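Long-range contacts in plasmodesmata-located protein 5 (Arabidopsis thaliana, PDB 6GRE), which restricts cell-to-cell trafficking through plasmodesmata during salicylic acid-triggered immune responses by regulating callose deposition, and is required for systemic acquired resistance: residues 8-12 with 120-124; 63-68 with 167-171; 92-96 with 106-110. One frame throughout, in Å; residues are numbered along the deposited sequence.

Contact 1: 8-12 with 120-124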
# COMPACT_ATOMS: atom_id res chain seq x y z
N TYR A 8 -6.89 -9.50 -4.11
CA TYR A 8 -5.71 -8.69 -3.85
C TYR A 8 -5.22 -8.07 -5.17
O TYR A 8 -5.59 -8.49 -6.26
CB TYR A 8 -4.61 -9.52 -3.19
CG TYR A 8 -3.95 -10.53 -4.10
CD1 TYR A 8 -4.55 -11.75 -4.38
CD2 TYR A 8 -2.72 -10.27 -4.66
CE1 TYR A 8 -3.93 -12.68 -5.20
CE2 TYR A 8 -2.09 -11.18 -5.49
CZ TYR A 8 -2.70 -12.39 -5.76
OH TYR A 8 -2.07 -13.29 -6.57
N ILE A 9 -4.36 -7.07 -5.05
CA ILE A 9 -3.85 -6.37 -6.22
C ILE A 9 -2.48 -6.92 -6.61
O ILE A 9 -2.27 -7.24 -7.76
CB ILE A 9 -3.81 -4.86 -5.97
CG1 ILE A 9 -5.21 -4.36 -5.62
CG2 ILE A 9 -3.19 -4.10 -7.14
CD1 ILE A 9 -5.30 -2.88 -5.30
N TYR A 10 -1.55 -7.03 -5.66
CA TYR A 10 -0.28 -7.65 -5.94
C TYR A 10 0.28 -8.19 -4.63
O TYR A 10 -0.12 -7.77 -3.54
CB TYR A 10 0.72 -6.70 -6.61
CG TYR A 10 1.13 -5.51 -5.79
CD1 TYR A 10 2.05 -5.64 -4.77
CD2 TYR A 10 0.57 -4.27 -6.02
CE1 TYR A 10 2.44 -4.55 -4.00
CE2 TYR A 10 0.99 -3.16 -5.30
CZ TYR A 10 1.92 -3.30 -4.29
OH TYR A 10 2.31 -2.22 -3.54
N ALA A 11 1.15 -9.18 -4.79
CA ALA A 11 1.95 -9.75 -3.72
C ALA A 11 3.42 -9.74 -4.17
O ALA A 11 3.76 -10.14 -5.30
CB ALA A 11 1.47 -11.14 -3.40
N VAL A 12 4.31 -9.28 -3.31
CA VAL A 12 5.72 -9.39 -3.55
C VAL A 12 6.30 -10.27 -2.44
O VAL A 12 6.14 -9.94 -1.26
CB VAL A 12 6.41 -8.02 -3.53
CG1 VAL A 12 7.89 -8.16 -3.89
CG2 VAL A 12 5.69 -7.04 -4.43
N LEU A 120 8.78 1.26 -9.31
CA LEU A 120 7.51 0.81 -9.80
C LEU A 120 7.27 -0.66 -9.47
O LEU A 120 8.16 -1.51 -9.66
CB LEU A 120 7.47 0.99 -11.31
CG LEU A 120 6.17 0.48 -11.93
CD1 LEU A 120 5.03 1.43 -11.60
CD2 LEU A 120 6.32 0.32 -13.43
N ILE A 121 6.07 -0.96 -8.96
CA ILE A 121 5.58 -2.30 -8.88
C ILE A 121 4.60 -2.56 -10.02
O ILE A 121 4.81 -3.46 -10.83
CB ILE A 121 4.98 -2.62 -7.51
CG1 ILE A 121 6.04 -2.44 -6.42
CG2 ILE A 121 4.36 -4.00 -7.50
CD1 ILE A 121 5.55 -2.60 -5.02
N LEU A 122 3.51 -1.79 -10.11
CA LEU A 122 2.43 -2.13 -11.02
C LEU A 122 1.74 -0.85 -11.48
O LEU A 122 1.35 -0.01 -10.67
CB LEU A 122 1.42 -3.01 -10.30
CG LEU A 122 0.09 -3.25 -11.02
CD1 LEU A 122 0.30 -4.06 -12.28
CD2 LEU A 122 -0.89 -3.99 -10.13
N ASN A 123 1.56 -0.69 -12.78
CA ASN A 123 0.82 0.40 -13.38
C ASN A 123 -0.10 -0.20 -14.44
O ASN A 123 0.37 -0.84 -15.38
CB ASN A 123 1.78 1.43 -13.96
CG ASN A 123 1.20 2.55 -14.78
OD1 ASN A 123 1.93 3.14 -15.57
ND2 ASN A 123 -0.07 2.86 -14.63
N LYS A 124 -1.41 0.00 -14.29
CA LYS A 124 -2.35 -0.41 -15.33
C LYS A 124 -3.25 0.78 -15.64
O LYS A 124 -3.65 1.52 -14.73
CB LYS A 124 -3.21 -1.59 -14.90
CG LYS A 124 -4.14 -2.12 -15.99
CD LYS A 124 -4.65 -3.50 -15.78
CE LYS A 124 -5.35 -3.97 -17.04
NZ LYS A 124 -6.14 -5.20 -16.77
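The Tyr10 ring lies flat beneath the branch methyl of Ile121: CG2 of Ile121 sits 3.8 Å from the centroid of the Tyr10 ring and 4° off its normal, an almost ideal CH-pi contact. The other end of the isoleucine reaches along the tyrosine, with Ile121 CD1 3.6 Å from Tyr10 OH, and the same methyl lies at the outer limit of contact with Val12 CG2, 4.5 Å away. Leu122 closes the other end of the patch, its CD2 packing on Ile9 CG2 at 3.8 Å. Branched aliphatic residues suit this place because they fill the space round a flat ring without needing polar partners. No hydrogen bond joins the segments: the two strands run nearly antiparallel (164°) but their axes are 8.8 Å apart, too far for backbone pairing, so the edges meet through side chains alone. There is a classic beta bulge at each edge: Ile9 and Tyr10 face Gln99, and Ile121 and Leu122 face Tyr201. The second is consistent with successive residues Ile121 and Leu122 both pointing toward the other strand. Val12 and Ile121 also border a bound 2-(2-ethoxyethoxy)ethanol. The contact thus joins the edge strands of the two tandem DUF26 domains; strand 96-99 backs Tyr10, with Phe97 edge-to-face against its ring, strand 198-202 pairs with 120-124, helix 72-90 covers Ala11, which points away, and helix 174-192 packs on Asn123.

Contact 2: 63-68 with 167-171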
# COMPACT_ATOMS: atom_id res chain seq x y z
N ILE A 63 4.56 -3.68 8.94
CA ILE A 63 3.51 -2.70 9.07
C ILE A 63 2.21 -3.26 8.48
O ILE A 63 2.24 -4.16 7.62
CB ILE A 63 3.87 -1.37 8.36
CG1 ILE A 63 3.92 -1.55 6.83
CG2 ILE A 63 5.15 -0.78 8.90
CD1 ILE A 63 3.96 -0.25 6.04
N TYR A 64 1.10 -2.67 8.89
CA TYR A 64 -0.09 -2.68 8.04
C TYR A 64 -0.56 -1.25 7.87
O TYR A 64 -0.23 -0.36 8.65
CB TYR A 64 -1.23 -3.50 8.63
CG TYR A 64 -1.86 -2.85 9.83
CD1 TYR A 64 -1.31 -3.05 11.09
CD2 TYR A 64 -2.97 -2.04 9.72
CE1 TYR A 64 -1.85 -2.45 12.21
CE2 TYR A 64 -3.53 -1.43 10.84
CZ TYR A 64 -2.96 -1.63 12.09
OH TYR A 64 -3.49 -1.05 13.21
N GLN A 65 -1.33 -1.02 6.81
CA GLN A 65 -1.93 0.27 6.60
C GLN A 65 -3.23 0.13 5.84
O GLN A 65 -3.28 -0.47 4.78
CB GLN A 65 -1.03 1.17 5.78
CG GLN A 65 -1.59 2.58 5.66
CD GLN A 65 -0.54 3.51 5.12
OE1 GLN A 65 -0.81 4.67 4.79
NE2 GLN A 65 0.68 3.01 5.06
N CYS A 66 -4.28 0.68 6.45
CA CYS A 66 -5.60 0.75 5.82
C CYS A 66 -5.77 2.11 5.15
O CYS A 66 -5.17 3.10 5.58
CB CYS A 66 -6.69 0.56 6.87
SG CYS A 66 -6.72 -1.14 7.49
N ARG A 67 -6.64 2.14 4.14
CA ARG A 67 -7.09 3.39 3.53
C ARG A 67 -7.47 4.35 4.66
O ARG A 67 -8.09 3.94 5.66
CB ARG A 67 -8.25 3.06 2.59
CG ARG A 67 -8.15 3.63 1.18
CD ARG A 67 -9.43 3.29 0.43
NE ARG A 67 -10.58 3.88 1.09
CZ ARG A 67 -11.84 3.48 0.96
NH1 ARG A 67 -12.14 2.40 0.25
NH2 ARG A 67 -12.80 4.17 1.55
N GLY A 68 -7.14 5.64 4.50
CA GLY A 68 -7.12 6.65 5.55
C GLY A 68 -8.49 7.05 6.10
O GLY A 68 -8.57 7.68 7.16
N GLN A 167 -2.11 7.35 -1.65
CA GLN A 167 -1.72 7.04 -0.26
C GLN A 167 -0.23 6.71 -0.24
O GLN A 167 0.28 6.01 -1.15
CB GLN A 167 -2.49 5.86 0.36
CG GLN A 167 -2.28 5.73 1.89
CD GLN A 167 -3.31 4.99 2.77
OE1 GLN A 167 -3.65 5.34 3.95
NE2 GLN A 167 -3.77 3.89 2.24
N CYS A 168 0.45 7.22 0.77
CA CYS A 168 1.81 6.86 1.11
C CYS A 168 1.85 5.87 2.25
O CYS A 168 1.06 5.98 3.18
CB CYS A 168 2.56 8.06 1.66
SG CYS A 168 2.82 9.25 0.35
N SER A 169 2.80 4.94 2.21
CA SER A 169 3.09 4.11 3.34
C SER A 169 3.32 5.03 4.56
O SER A 169 4.03 6.01 4.48
CB SER A 169 4.28 3.28 3.01
OG SER A 169 4.51 2.26 3.97
N GLY A 170 2.75 4.61 5.70
CA GLY A 170 2.65 5.45 6.91
C GLY A 170 3.99 5.74 7.53
O GLY A 170 4.05 6.63 8.39
N ASP A 171 5.05 5.02 7.13
CA ASP A 171 6.38 5.22 7.70
C ASP A 171 7.15 6.35 7.03
O ASP A 171 8.20 6.75 7.54
CB ASP A 171 7.21 3.94 7.60
CG ASP A 171 7.43 3.54 6.16
OD1 ASP A 171 6.39 3.24 5.49
OD2 ASP A 171 8.58 3.59 5.70
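Ile63 starts the contact by laying its CD1 methyl 3.3 Å from Ser169 OG, covering the hydrogen bond from Ser169 OG to Asp171 OD1 (2.6 Å); the Asp171 carboxylate has further partners in Lys204 and Gly114 N. Tyr64 turns into its own domain, but Gln65 points across and buries its long amide side chain against the backbone of Cys168 to Gly170 and the end of Gln167. Cys66 faces away to form its disulfide with Cys75, just as Cys168 does with Cys177. Arg67 also starts away from the other segment; its NH1 is hydrogen-bonded to Asn102 and its NE salt-bridged to Asp69, a ligand of the bound sodium. The Gln167 side chain reaches the turn at Gly68. The segments share Gln-Cys-X-Gly, followed in both by aspartate (Asp69 and Asp171), at the start of the DUF26 cysteine motif (C-X8-C-X2-C), and they meet in a roughly reciprocal way: Gln65 reaches Gly170, while Gln167 reaches Gly68. Glutamine suits both places, since a buried amide can both donate and accept. The chemistry implies a buried interface between the tandem domains that is largely polar at its centre, with two glutamine amides lying among backbone groups.

Contact 3: 92-96 with 106-110. With NAG (2-acetamido-2-deoxy-beta-D-glucopyranose), chain C.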
# COMPACT_ATOMS: atom_id res chain seq x y z
N ASN A 92 6.98 -19.25 2.58
CA ASN A 92 8.08 -19.17 3.53
C ASN A 92 9.10 -18.08 3.16
O ASN A 92 10.22 -18.12 3.63
CB ASN A 92 8.74 -20.54 3.70
CG ASN A 92 9.30 -21.10 2.42
OD1 ASN A 92 9.04 -20.59 1.34
ND2 ASN A 92 10.10 -22.16 2.53
N SER A 93 8.67 -17.04 2.42
CA SER A 93 9.52 -15.89 2.13
C SER A 93 9.82 -15.10 3.39
O SER A 93 8.92 -14.85 4.17
CB SER A 93 8.88 -15.00 1.10
OG SER A 93 8.90 -15.60 -0.18
N TYR A 94 11.06 -14.65 3.55
CA TYR A 94 11.41 -13.73 4.61
C TYR A 94 10.64 -12.41 4.44
O TYR A 94 10.20 -11.83 5.42
CB TYR A 94 12.90 -13.38 4.62
CG TYR A 94 13.78 -14.39 5.33
CD1 TYR A 94 13.76 -14.48 6.71
CD2 TYR A 94 14.65 -15.19 4.63
CE1 TYR A 94 14.57 -15.39 7.38
CE2 TYR A 94 15.46 -16.10 5.28
CZ TYR A 94 15.41 -16.20 6.66
OH TYR A 94 16.23 -17.10 7.29
N SER A 95 10.50 -11.95 3.19
CA SER A 95 9.84 -10.66 2.90
C SER A 95 8.53 -10.90 2.15
O SER A 95 8.48 -11.65 1.18
CB SER A 95 10.78 -9.75 2.13
OG SER A 95 12.11 -9.84 2.62
N GLY A 96 7.45 -10.26 2.61
CA GLY A 96 6.17 -10.37 1.98
C GLY A 96 5.47 -9.02 2.02
O GLY A 96 5.52 -8.31 3.03
N ARG A 106 2.95 -5.66 5.18
CA ARG A 106 4.30 -5.74 4.69
C ARG A 106 5.20 -6.19 5.84
O ARG A 106 5.10 -5.65 6.94
CB ARG A 106 4.74 -4.39 4.12
CG ARG A 106 6.07 -4.40 3.38
CD ARG A 106 6.30 -3.00 2.83
NE ARG A 106 7.50 -2.91 2.02
CZ ARG A 106 7.69 -2.00 1.08
NH1 ARG A 106 6.84 -1.00 0.97
NH2 ARG A 106 8.72 -2.11 0.25
N TYR A 107 6.08 -7.15 5.54
CA TYR A 107 7.03 -7.62 6.54
C TYR A 107 8.35 -7.97 5.86
O TYR A 107 8.42 -8.25 4.70
CB TYR A 107 6.45 -8.81 7.29
CG TYR A 107 6.02 -9.98 6.44
CD1 TYR A 107 6.91 -10.96 6.05
CD2 TYR A 107 4.69 -10.14 6.09
CE1 TYR A 107 6.50 -12.05 5.29
CE2 TYR A 107 4.26 -11.21 5.34
CZ TYR A 107 5.16 -12.19 4.96
OH TYR A 107 4.70 -13.25 4.25
N ASP A 108 9.42 -7.94 6.66
CA ASP A 108 10.74 -8.18 6.20
C ASP A 108 11.60 -8.53 7.41
O ASP A 108 11.18 -8.33 8.54
CB ASP A 108 11.28 -6.96 5.43
CG ASP A 108 12.43 -7.26 4.50
OD1 ASP A 108 12.83 -8.43 4.40
OD2 ASP A 108 12.93 -6.31 3.87
N ASN A 109 12.82 -9.02 7.12
CA ASN A 109 13.77 -9.44 8.16
C ASN A 109 14.79 -8.33 8.46
O ASN A 109 15.80 -8.55 9.09
CB ASN A 109 14.44 -10.76 7.76
CG ASN A 109 15.49 -10.61 6.68
OD1 ASN A 109 15.38 -9.74 5.81
ND2 ASN A 109 16.51 -11.44 6.73
N LYS A 110 14.49 -7.11 8.01
CA LYS A 110 15.19 -5.91 8.40
C LYS A 110 14.17 -4.77 8.38
O LYS A 110 13.14 -4.88 7.72
CB LYS A 110 16.34 -5.63 7.43
CG LYS A 110 15.91 -5.34 6.00
CD LYS A 110 17.05 -5.13 5.03
CE LYS A 110 16.57 -5.07 3.59
NZ LYS A 110 15.81 -6.28 3.20
C1 NAG C . 17.60 -11.44 5.79
C2 NAG C . 18.96 -11.26 6.46
C3 NAG C . 20.07 -11.30 5.44
C4 NAG C . 19.97 -12.58 4.63
C5 NAG C . 18.56 -12.81 4.08
C6 NAG C . 18.40 -14.22 3.54
C7 NAG C . 18.93 -9.92 8.49
C8 NAG C . 19.07 -8.56 9.09
N2 NAG C . 19.06 -10.01 7.18
O3 NAG C . 21.32 -11.23 6.13
O4 NAG C . 20.92 -12.53 3.55
O5 NAG C . 17.57 -12.68 5.11
O6 NAG C . 18.64 -15.18 4.58
O7 NAG C . 18.70 -10.91 9.19
O HOH W 1 6.27 -15.28 3.93
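This is a backbone-paired contact at the open end of the beta hairpin formed by strands 96-99 and 103-108 of the first DUF26 domain, extended by a loop that packs beside a glycosylated asparagine. Gly96 and Tyr107 form an antiparallel hydrogen-bonded pair, with Gly96 N to Tyr107 O at 3.1 Å and Tyr107 N to Gly96 O at 2.8 Å. The Tyr107 ring, with chi1 in the p well, folds over its partner, so that Gly96 CA makes a CH-pi contact 3.8 Å from the ring centroid; a beta carbon on Gly96 would clash with the ring, which explains the glycine. The same ring runs into the core under helices 23-38 and 72-90, among Leu28, Leu31, Leu32 and Val86, the arrangement of a Gnk2-like domain, in which an antiparallel sheet is covered by two helices. Its hydroxyl, Tyr107 OH, donates to a water (2.6 Å) that in turn donates to Ser93 O (2.7 Å), so the buried phenol keeps a polar partner. Beyond the pair, Ser95 OG, in the conformer given here, makes a very short hydrogen bond of 2.4 Å to Asp108 OD1. That carboxylate oxygen also accepts from Asn109 N, and Asp108 OD2 is salt-bridged to Lys110 NZ at 3.0 Å. Asn109, the asparagine of an Asn-Lys-Ser sequon, carries N-acetylglucosamine, with its ND2 bonded to the sugar C1. Tyr94 supplies an aromatic face to this linkage: Asn109 ND2 and the sugar O5 lie over its ring, and Tyr94 CE2 is 3.4 Å from the sugar O6.

Contacts 1 and 2 join the two tandem DUF26 domains, whereas contact 3 lies within the first. Their centres are 16 to 17 Å apart. Along the chain, 8-12 and 63-68 come first, then both segments of contact 3, then 120-124 and 167-171, so the two interdomain contacts cross. All three reach the five-stranded sheet of the first domain: contact 1 at its edge strand 10-13, contacts 2 and 3 on the neighbouring strands 60-66 and 103-108, where Ile63 N lies 2.9 Å from Arg106 O, probably a hydrogen bond. The two domains thus meet at, among other places, a mainly apolar site and a more polar one, with a glycosylated hairpin end farther out.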